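Local structure of putative uncharacterized protein (Chaetomium thermophilum, 4XRI) at residues A[164-167]-A[173-176]; A[130-135]-A[139-144]; A[817-822]-A[833-838]. The protein probably carries protein cargo into the nucleus as a flexible, all-helical importin-beta receptor of HEAT repeats, and is thought to bind a small GTPase. The protein carries 2 engineered substitutions. One frame throughout, in Å; residues are numbered along the deposited sequence.

Contact 1 of 3, residues A[164-167]-A[173-176]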
loop_
_atom_site.group_PDB
_atom_site.type_symbol
_atom_site.label_atom_id
_atom_site.label_comp_id
_atom_site.label_asym_id
_atom_site.label_seq_id
_atom_site.Cartn_x
_atom_site.Cartn_y
_atom_site.Cartn_z
ATOM N N GLY A 164 -12.963 -17.526 21.302
ATOM C CA GLY A 164 -12.568 -16.338 20.569
ATOM C C GLY A 164 -11.932 -16.669 19.232
ATOM O O GLY A 164 -12.226 -16.033 18.221
ATOM N N PHE A 165 -11.056 -17.671 19.234
ATOM C CA PHE A 165 -10.388 -18.135 18.018
ATOM C C PHE A 165 -11.394 -18.604 16.978
ATOM O O PHE A 165 -11.267 -18.304 15.790
ATOM C CB PHE A 165 -9.412 -19.274 18.335
ATOM C CG PHE A 165 -8.169 -18.834 19.053
ATOM C CD1 PHE A 165 -7.888 -17.489 19.227
ATOM C CD2 PHE A 165 -7.272 -19.769 19.542
ATOM C CE1 PHE A 165 -6.743 -17.087 19.881
ATOM C CE2 PHE A 165 -6.121 -19.372 20.193
ATOM C CZ PHE A 165 -5.856 -18.027 20.363
ATOM N N ILE A 166 -12.393 -19.347 17.439
ATOM C CA ILE A 166 -13.423 -19.894 16.571
ATOM C C ILE A 166 -14.338 -18.796 16.028
ATOM O O ILE A 166 -14.658 -18.774 14.839
ATOM C CB ILE A 166 -14.260 -20.951 17.317
ATOM C CG1 ILE A 166 -13.411 -22.196 17.584
ATOM C CG2 ILE A 166 -15.501 -21.320 16.523
ATOM C CD1 ILE A 166 -14.068 -23.207 18.500
ATOM N N CYS A 167 -14.738 -17.872 16.898
ATOM C CA CYS A 167 -15.667 -16.813 16.513
ATOM C C CYS A 167 -15.032 -15.751 15.616
ATOM O O CYS A 167 -15.728 -15.093 14.847
ATOM C CB CYS A 167 -16.257 -16.147 17.758
ATOM S SG CYS A 167 -17.536 -17.124 18.583
ATOM N N ASP A 173 -19.473 -20.234 6.409
ATOM C CA ASP A 173 -20.076 -21.492 6.829
ATOM C C ASP A 173 -19.884 -21.744 8.323
ATOM O O ASP A 173 -20.797 -22.217 9.001
ATOM C CB ASP A 173 -19.502 -22.652 6.015
ATOM C CG ASP A 173 -19.729 -22.480 4.524
ATOM O OD1 ASP A 173 -20.534 -21.602 4.145
ATOM O OD2 ASP A 173 -19.107 -23.217 3.732
ATOM N N LEU A 174 -18.699 -21.430 8.832
ATOM C CA LEU A 174 -18.426 -21.589 10.256
ATOM C C LEU A 174 -19.294 -20.646 11.085
ATOM O O LEU A 174 -19.894 -21.058 12.079
ATOM C CB LEU A 174 -16.949 -21.344 10.552
ATOM C CG LEU A 174 -16.528 -21.428 12.019
ATOM C CD1 LEU A 174 -16.879 -22.786 12.605
ATOM C CD2 LEU A 174 -15.043 -21.155 12.161
ATOM N N ARG A 175 -19.347 -19.383 10.668
ATOM C CA ARG A 175 -20.205 -18.386 11.305
ATOM C C ARG A 175 -21.643 -18.880 11.382
ATOM O O ARG A 175 -22.266 -18.846 12.443
ATOM C CB ARG A 175 -20.149 -17.055 10.544
ATOM C CG ARG A 175 -18.894 -16.236 10.783
ATOM C CD ARG A 175 -18.785 -15.773 12.232
ATOM N NE ARG A 175 -18.224 -14.427 12.337
ATOM C CZ ARG A 175 -16.951 -14.125 12.106
ATOM N NH1 ARG A 175 -16.092 -15.069 11.753
ATOM N NH2 ARG A 175 -16.533 -12.875 12.224
ATOM N N ASN A 176 -22.154 -19.350 10.247
ATOM C CA ASN A 176 -23.521 -19.842 10.147
ATOM C C ASN A 176 -23.763 -21.047 11.048
ATOM O O ASN A 176 -24.846 -21.200 11.609
ATOM C CB ASN A 176 -23.849 -20.204 8.698
ATOM C CG ASN A 176 -25.281 -20.668 8.526
ATOM O OD1 ASN A 176 -26.207 -20.091 9.099
ATOM N ND2 ASN A 176 -25.470 -21.718 7.735
HETATM O O HOH W 1 -16.302 -17.721 12.863
#
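I166 pairs with L174 and C167 with R175 along the backbones of helix 153-168, near its C-terminal end, and the short helix 172-178; the chains come nearest at C167 and R175, whose CA atoms are 7.1 Å apart. No direct hydrogen bond joins the two segments. The contact is made instead by carbonyl oxygens of the first helix meeting side chains of the second. L174 lays its CD2 methyl 3.6 Å from I166 O; its CG stands anti to the backbone N (chi1 178°), which carries the branch towards the longer helix. L174 CD2 also comes within 4.4 Å of I166 CG2, so the apolar part is light.

R175 reaches across with a chain bent at chi2 and chi3, and C167 O sits over the face of its guanidinium, above the centre of the group and 3.1 Å from R175 NH1, at an angle too poor for a hydrogen bond. A water bridges the segments, accepting from R175 NH1 at 2.9 Å and lying 2.8 Å from I166 O, to which it can donate. The other end of the guanidinium, NH2, makes a salt bridge to E215, while F216 also touches the R175 side chain. This is a short connection between consecutive helices, of the kind that builds the helical solenoid of importin beta.

Contact 2 of 3, residues A[130-135]-A[139-144]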
loop_
_atom_site.group_PDB
_atom_site.type_symbol
_atom_site.label_atom_id
_atom_site.label_comp_id
_atom_site.label_asym_id
_atom_site.label_seq_id
_atom_site.Cartn_x
_atom_site.Cartn_y
_atom_site.Cartn_z
ATOM N N ILE A 130 -12.861 -27.014 10.446
ATOM C CA ILE A 130 -13.111 -28.101 9.512
ATOM C C ILE A 130 -14.416 -28.833 9.819
ATOM O O ILE A 130 -15.213 -29.109 8.920
ATOM C CB ILE A 130 -11.955 -29.122 9.527
ATOM C CG1 ILE A 130 -10.638 -28.443 9.151
ATOM C CG2 ILE A 130 -12.257 -30.285 8.586
ATOM C CD1 ILE A 130 -9.424 -29.317 9.389
ATOM N N GLU A 131 -14.640 -29.134 11.094
ATOM C CA GLU A 131 -15.703 -30.063 11.469
ATOM C C GLU A 131 -17.070 -29.430 11.734
ATOM O O GLU A 131 -18.102 -30.037 11.441
ATOM C CB GLU A 131 -15.280 -30.857 12.702
ATOM C CG GLU A 131 -14.159 -31.838 12.438
ATOM C CD GLU A 131 -14.197 -33.025 13.380
ATOM O OE1 GLU A 131 -14.871 -32.929 14.427
ATOM O OE2 GLU A 131 -13.569 -34.059 13.064
ATOM N N LEU A 132 -17.086 -28.221 12.284
ATOM C CA LEU A 132 -18.351 -27.567 12.625
ATOM C C LEU A 132 -19.260 -27.261 11.417
ATOM O O LEU A 132 -20.477 -27.441 11.504
ATOM C CB LEU A 132 -18.086 -26.281 13.404
ATOM C CG LEU A 132 -17.601 -26.496 14.837
ATOM C CD1 LEU A 132 -17.438 -25.169 15.563
ATOM C CD2 LEU A 132 -18.563 -27.396 15.593
ATOM N N PRO A 133 -18.685 -26.796 10.286
ATOM C CA PRO A 133 -19.568 -26.622 9.125
ATOM C C PRO A 133 -20.203 -27.930 8.647
ATOM O O PRO A 133 -21.303 -27.913 8.094
ATOM C CB PRO A 133 -18.627 -26.054 8.054
ATOM C CG PRO A 133 -17.561 -25.375 8.818
ATOM C CD PRO A 133 -17.354 -26.211 10.041
ATOM N N ARG A 134 -19.517 -29.046 8.864
ATOM C CA ARG A 134 -20.037 -30.354 8.477
ATOM C C ARG A 134 -20.736 -31.044 9.644
ATOM O O ARG A 134 -21.167 -32.192 9.526
ATOM C CB ARG A 134 -18.911 -31.240 7.945
ATOM C CG ARG A 134 -18.332 -30.773 6.622
ATOM C CD ARG A 134 -17.176 -31.653 6.186
ATOM N NE ARG A 134 -16.714 -31.313 4.844
ATOM C CZ ARG A 134 -17.222 -31.824 3.728
ATOM N NH1 ARG A 134 -18.209 -32.707 3.793
ATOM N NH2 ARG A 134 -16.741 -31.455 2.547
ATOM N N ASN A 135 -20.830 -30.336 10.766
ATOM C CA ASN A 135 -21.506 -30.824 11.966
ATOM C C ASN A 135 -20.910 -32.135 12.487
ATOM O O ASN A 135 -21.630 -33.071 12.839
ATOM C CB ASN A 135 -23.003 -30.992 11.691
ATOM C CG ASN A 135 -23.823 -31.107 12.961
ATOM O OD1 ASN A 135 -23.381 -30.710 14.040
ATOM N ND2 ASN A 135 -25.027 -31.655 12.838
ATOM N N GLU A 139 -20.565 -31.681 20.022
ATOM C CA GLU A 139 -20.400 -31.504 21.464
ATOM C C GLU A 139 -19.573 -30.273 21.825
ATOM O O GLU A 139 -19.604 -29.814 22.969
ATOM C CB GLU A 139 -19.745 -32.741 22.086
ATOM C CG GLU A 139 -20.453 -34.058 21.805
ATOM C CD GLU A 139 -19.926 -34.758 20.567
ATOM O OE1 GLU A 139 -19.276 -34.094 19.733
ATOM O OE2 GLU A 139 -20.156 -35.979 20.435
ATOM N N LEU A 140 -18.850 -29.737 20.847
ATOM C CA LEU A 140 -17.785 -28.771 21.115
ATOM C C LEU A 140 -18.221 -27.461 21.777
ATOM O O LEU A 140 -17.780 -27.150 22.884
ATOM C CB LEU A 140 -17.050 -28.437 19.819
ATOM C CG LEU A 140 -15.917 -27.430 20.018
ATOM C CD1 LEU A 140 -14.899 -27.963 21.017
ATOM C CD2 LEU A 140 -15.251 -27.092 18.698
ATOM N N MET A 141 -19.062 -26.686 21.097
ATOM C CA MET A 141 -19.394 -25.343 21.567
ATOM C C MET A 141 -20.105 -25.362 22.919
ATOM O O MET A 141 -19.907 -24.467 23.740
ATOM C CB MET A 141 -20.250 -24.606 20.534
ATOM C CG MET A 141 -19.556 -24.375 19.189
ATOM S SD MET A 141 -17.851 -23.785 19.318
ATOM C CE MET A 141 -18.071 -22.208 20.138
ATOM N N HIS A 142 -20.927 -26.381 23.147
ATOM C CA HIS A 142 -21.587 -26.549 24.437
ATOM C C HIS A 142 -20.549 -26.801 25.526
ATOM O O HIS A 142 -20.651 -26.269 26.630
ATOM C CB HIS A 142 -22.598 -27.698 24.387
ATOM C CG HIS A 142 -23.377 -27.875 25.654
ATOM N ND1 HIS A 142 -24.451 -27.078 25.985
ATOM C CD2 HIS A 142 -23.233 -28.756 26.672
ATOM C CE1 HIS A 142 -24.938 -27.462 27.153
ATOM N NE2 HIS A 142 -24.216 -28.477 27.592
ATOM N N ALA A 143 -19.547 -27.611 25.200
ATOM C CA ALA A 143 -18.485 -27.945 26.139
ATOM C C ALA A 143 -17.627 -26.721 26.449
ATOM O O ALA A 143 -17.252 -26.494 27.599
ATOM C CB ALA A 143 -17.625 -29.072 25.589
ATOM N N LEU A 144 -17.323 -25.939 25.418
ATOM C CA LEU A 144 -16.516 -24.733 25.579
ATOM C C LEU A 144 -17.232 -23.686 26.427
ATOM O O LEU A 144 -16.631 -23.070 27.305
ATOM C CB LEU A 144 -16.159 -24.140 24.214
ATOM C CG LEU A 144 -15.201 -24.945 23.333
ATOM C CD1 LEU A 144 -14.981 -24.238 22.002
ATOM C CD2 LEU A 144 -13.878 -25.172 24.050
#
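L132 meets the start of helix 140-150 through one methyl, CD1, which lies 4.0 Å from M141 SD and 4.3 Å from L140 CD2. Those two approaches make up the close part of the contact. The L132 and M141 side chains cross at about a right angle, and M141 is folded at both chi2 and chi3 (-45° and -63°), so it offers its sulfur to the leucine in mid-chain instead of reaching out with CE. L140 comes in beside it with CG anti to the backbone N (chi1 -180°). L140 and M141 are buried and L132 partly so, yet the interface is small and wholly apolar, with no hydrogen bond across it.

Beyond this patch the side chains no longer meet. The chain leaves helix 114-131 through a type I turn from L132 to N135 and a Schellman motif, in which N135, with positive phi, is the C-prime residue. The bond from N135 N to L132 O, 3.0 Å long, is weak. R134 and N135 are exposed here, as are E139 and H142 on the other segment. The carboxylates of E131 and E139 stay well apart, with 7.0 Å from OE1 to OE1. E131 turns instead to a salt bridge with K102 and a hydrogen bond to the W89 indole, which tie down its buried carboxylate.

I130 packs against Q86, W89 and L90 of helix 79-91. L140, M141 and L144 all touch I166 of helix 153-168, while L132 lies on L174 and S177 of helix 172-178, and M141 on L178 of that helix. The L132 patch thus sits where helices 114-131, 140-150, 153-168 and 172-178 converge.

Contact 3 of 3, residues A[817-822]-A[833-838]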
loop_
_atom_site.group_PDB
_atom_site.type_symbol
_atom_site.label_atom_id
_atom_site.label_comp_id
_atom_site.label_asym_id
_atom_site.label_seq_id
_atom_site.Cartn_x
_atom_site.Cartn_y
_atom_site.Cartn_z
ATOM N N GLY A 817 -12.334 7.411 -27.851
ATOM C CA GLY A 817 -11.371 7.440 -28.934
ATOM C C GLY A 817 -11.665 6.407 -30.002
ATOM O O GLY A 817 -11.618 6.706 -31.191
ATOM N N VAL A 818 -11.984 5.189 -29.572
ATOM C CA VAL A 818 -12.266 4.099 -30.500
ATOM C C VAL A 818 -13.553 4.346 -31.282
ATOM O O VAL A 818 -13.620 4.070 -32.483
ATOM C CB VAL A 818 -12.349 2.747 -29.755
ATOM C CG1 VAL A 818 -13.085 1.702 -30.582
ATOM C CG2 VAL A 818 -10.947 2.265 -29.414
ATOM N N ILE A 819 -14.567 4.871 -30.602
ATOM C CA ILE A 819 -15.822 5.230 -31.253
ATOM C C ILE A 819 -15.573 6.222 -32.387
ATOM O O ILE A 819 -16.062 6.045 -33.502
ATOM C CB ILE A 819 -16.826 5.828 -30.251
ATOM C CG1 ILE A 819 -17.341 4.741 -29.305
ATOM C CG2 ILE A 819 -17.984 6.489 -30.986
ATOM C CD1 ILE A 819 -18.149 5.288 -28.147
ATOM N N GLY A 820 -14.790 7.253 -32.095
ATOM C CA GLY A 820 -14.420 8.244 -33.088
ATOM C C GLY A 820 -13.597 7.643 -34.214
ATOM O O GLY A 820 -13.851 7.911 -35.387
ATOM N N ASP A 821 -12.606 6.830 -33.852
ATOM C CA ASP A 821 -11.760 6.150 -34.831
ATOM C C ASP A 821 -12.589 5.307 -35.789
ATOM O O ASP A 821 -12.359 5.319 -36.998
ATOM C CB ASP A 821 -10.720 5.265 -34.135
ATOM C CG ASP A 821 -9.689 6.067 -33.370
ATOM O OD1 ASP A 821 -9.493 7.256 -33.697
ATOM O OD2 ASP A 821 -9.068 5.503 -32.446
ATOM N N LEU A 822 -13.558 4.580 -35.240
ATOM C CA LEU A 822 -14.430 3.727 -36.040
ATOM C C LEU A 822 -15.256 4.538 -37.031
ATOM O O LEU A 822 -15.466 4.115 -38.169
ATOM C CB LEU A 822 -15.355 2.910 -35.137
ATOM C CG LEU A 822 -14.719 1.682 -34.485
ATOM C CD1 LEU A 822 -15.671 1.044 -33.487
ATOM C CD2 LEU A 822 -14.306 0.682 -35.553
ATOM N N ASP A 833 -26.173 2.644 -38.142
ATOM C CA ASP A 833 -27.081 1.816 -37.353
ATOM C C ASP A 833 -26.546 1.565 -35.949
ATOM O O ASP A 833 -27.242 1.777 -34.956
ATOM C CB ASP A 833 -27.330 0.478 -38.050
ATOM C CG ASP A 833 -28.173 0.619 -39.298
ATOM O OD1 ASP A 833 -28.840 1.665 -39.447
ATOM O OD2 ASP A 833 -28.169 -0.315 -40.127
ATOM N N ALA A 834 -25.303 1.103 -35.877
ATOM C CA ALA A 834 -24.688 0.766 -34.601
ATOM C C ALA A 834 -24.436 2.002 -33.739
ATOM O O ALA A 834 -24.357 1.904 -32.515
ATOM C CB ALA A 834 -23.386 0.006 -34.829
ATOM N N PHE A 835 -24.311 3.161 -34.376
ATOM C CA PHE A 835 -24.000 4.395 -33.659
ATOM C C PHE A 835 -25.237 5.077 -33.086
ATOM O O PHE A 835 -25.173 5.691 -32.021
ATOM C CB PHE A 835 -23.254 5.365 -34.577
ATOM C CG PHE A 835 -21.785 5.072 -34.702
ATOM C CD1 PHE A 835 -21.161 5.105 -35.938
ATOM C CD2 PHE A 835 -21.026 4.770 -33.581
ATOM C CE1 PHE A 835 -19.810 4.837 -36.057
ATOM C CE2 PHE A 835 -19.673 4.502 -33.694
ATOM C CZ PHE A 835 -19.065 4.536 -34.934
ATOM N N ARG A 836 -26.360 4.964 -33.789
ATOM C CA ARG A 836 -27.594 5.619 -33.363
ATOM C C ARG A 836 -28.266 4.870 -32.215
ATOM O O ARG A 836 -29.289 5.314 -31.693
ATOM C CB ARG A 836 -28.564 5.755 -34.540
ATOM C CG ARG A 836 -28.968 4.434 -35.171
ATOM C CD ARG A 836 -29.891 4.642 -36.360
ATOM N NE ARG A 836 -30.135 3.397 -37.082
ATOM C CZ ARG A 836 -31.143 3.209 -37.927
ATOM N NH1 ARG A 836 -31.288 2.042 -38.540
ATOM N NH2 ARG A 836 -32.013 4.185 -38.152
ATOM N N GLN A 837 -27.693 3.731 -31.830
ATOM C CA GLN A 837 -28.168 2.994 -30.664
ATOM C C GLN A 837 -28.082 3.877 -29.427
ATOM O O GLN A 837 -27.186 4.716 -29.313
ATOM C CB GLN A 837 -27.365 1.708 -30.460
ATOM C CG GLN A 837 -27.692 0.602 -31.449
ATOM C CD GLN A 837 -26.859 -0.644 -31.218
ATOM O OE1 GLN A 837 -27.358 -1.657 -30.729
ATOM N NE2 GLN A 837 -25.581 -0.572 -31.569
ATOM N N ASP A 838 -29.016 3.687 -28.503
ATOM C CA ASP A 838 -29.152 4.587 -27.364
ATOM C C ASP A 838 -28.027 4.454 -26.342
ATOM O O ASP A 838 -27.639 5.442 -25.716
ATOM C CB ASP A 838 -30.496 4.359 -26.674
ATOM C CG ASP A 838 -31.671 4.737 -27.554
ATOM O OD1 ASP A 838 -31.532 5.685 -28.356
ATOM O OD2 ASP A 838 -32.732 4.083 -27.448
#
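F835, in the short helix 832-835, faces I819 on helix 809-825, their CA atoms 8.6 Å apart, and its ring is the whole of the second segment's share in the contact. With CG anti to the carbonyl carbon (chi1 -81°), the phenyl extends to the longer helix and leads with its far end. F835 CE2 lies 3.8 Å from the I819 CG2 methyl, the two side chains sliding past each other in opposite directions. F835 CZ comes to 3.7 Å from I819 O, and the ring edge meets L822 CB 4.1 Å from CZ, nearly in the ring plane.

Behind F835 the turn is tied by polar groups. Q837, at the N-cap position of the next helix, folds back so that its NE2 donates to A834 O at 2.9 Å, almost straight at 172°. R836 NH1 makes a salt bridge to D833 OD1.

All three touching residues are buried. The F835 ring also stacks edge-to-face on F795 of helix 791-802, which sends L798 against I819 and I794 against L822. Helix 754-780 reaches L822 through I775, and helix 855-872 closes in with V868 on I819 and Q871 on F835.

How the contacts relate
From the N terminus, contact 2 comes first: it closes the short connection between helix 114-131 and helix 140-150. The chain then runs through helix 153-168 and turns into helix 172-178, where contact 1 closes the next connection. The two are in series, neither nested nor crossed, but their centres are only 10 Å apart and their side chains touch, among them D173 and P133, with D173 CB 4.1 Å from P133 CB. Together they bind four successive helices. Contact 3 closes its own loop much later, between helices 809-825 and 832-835 near the C terminus; its nearest atoms are about 41 Å from contact 1.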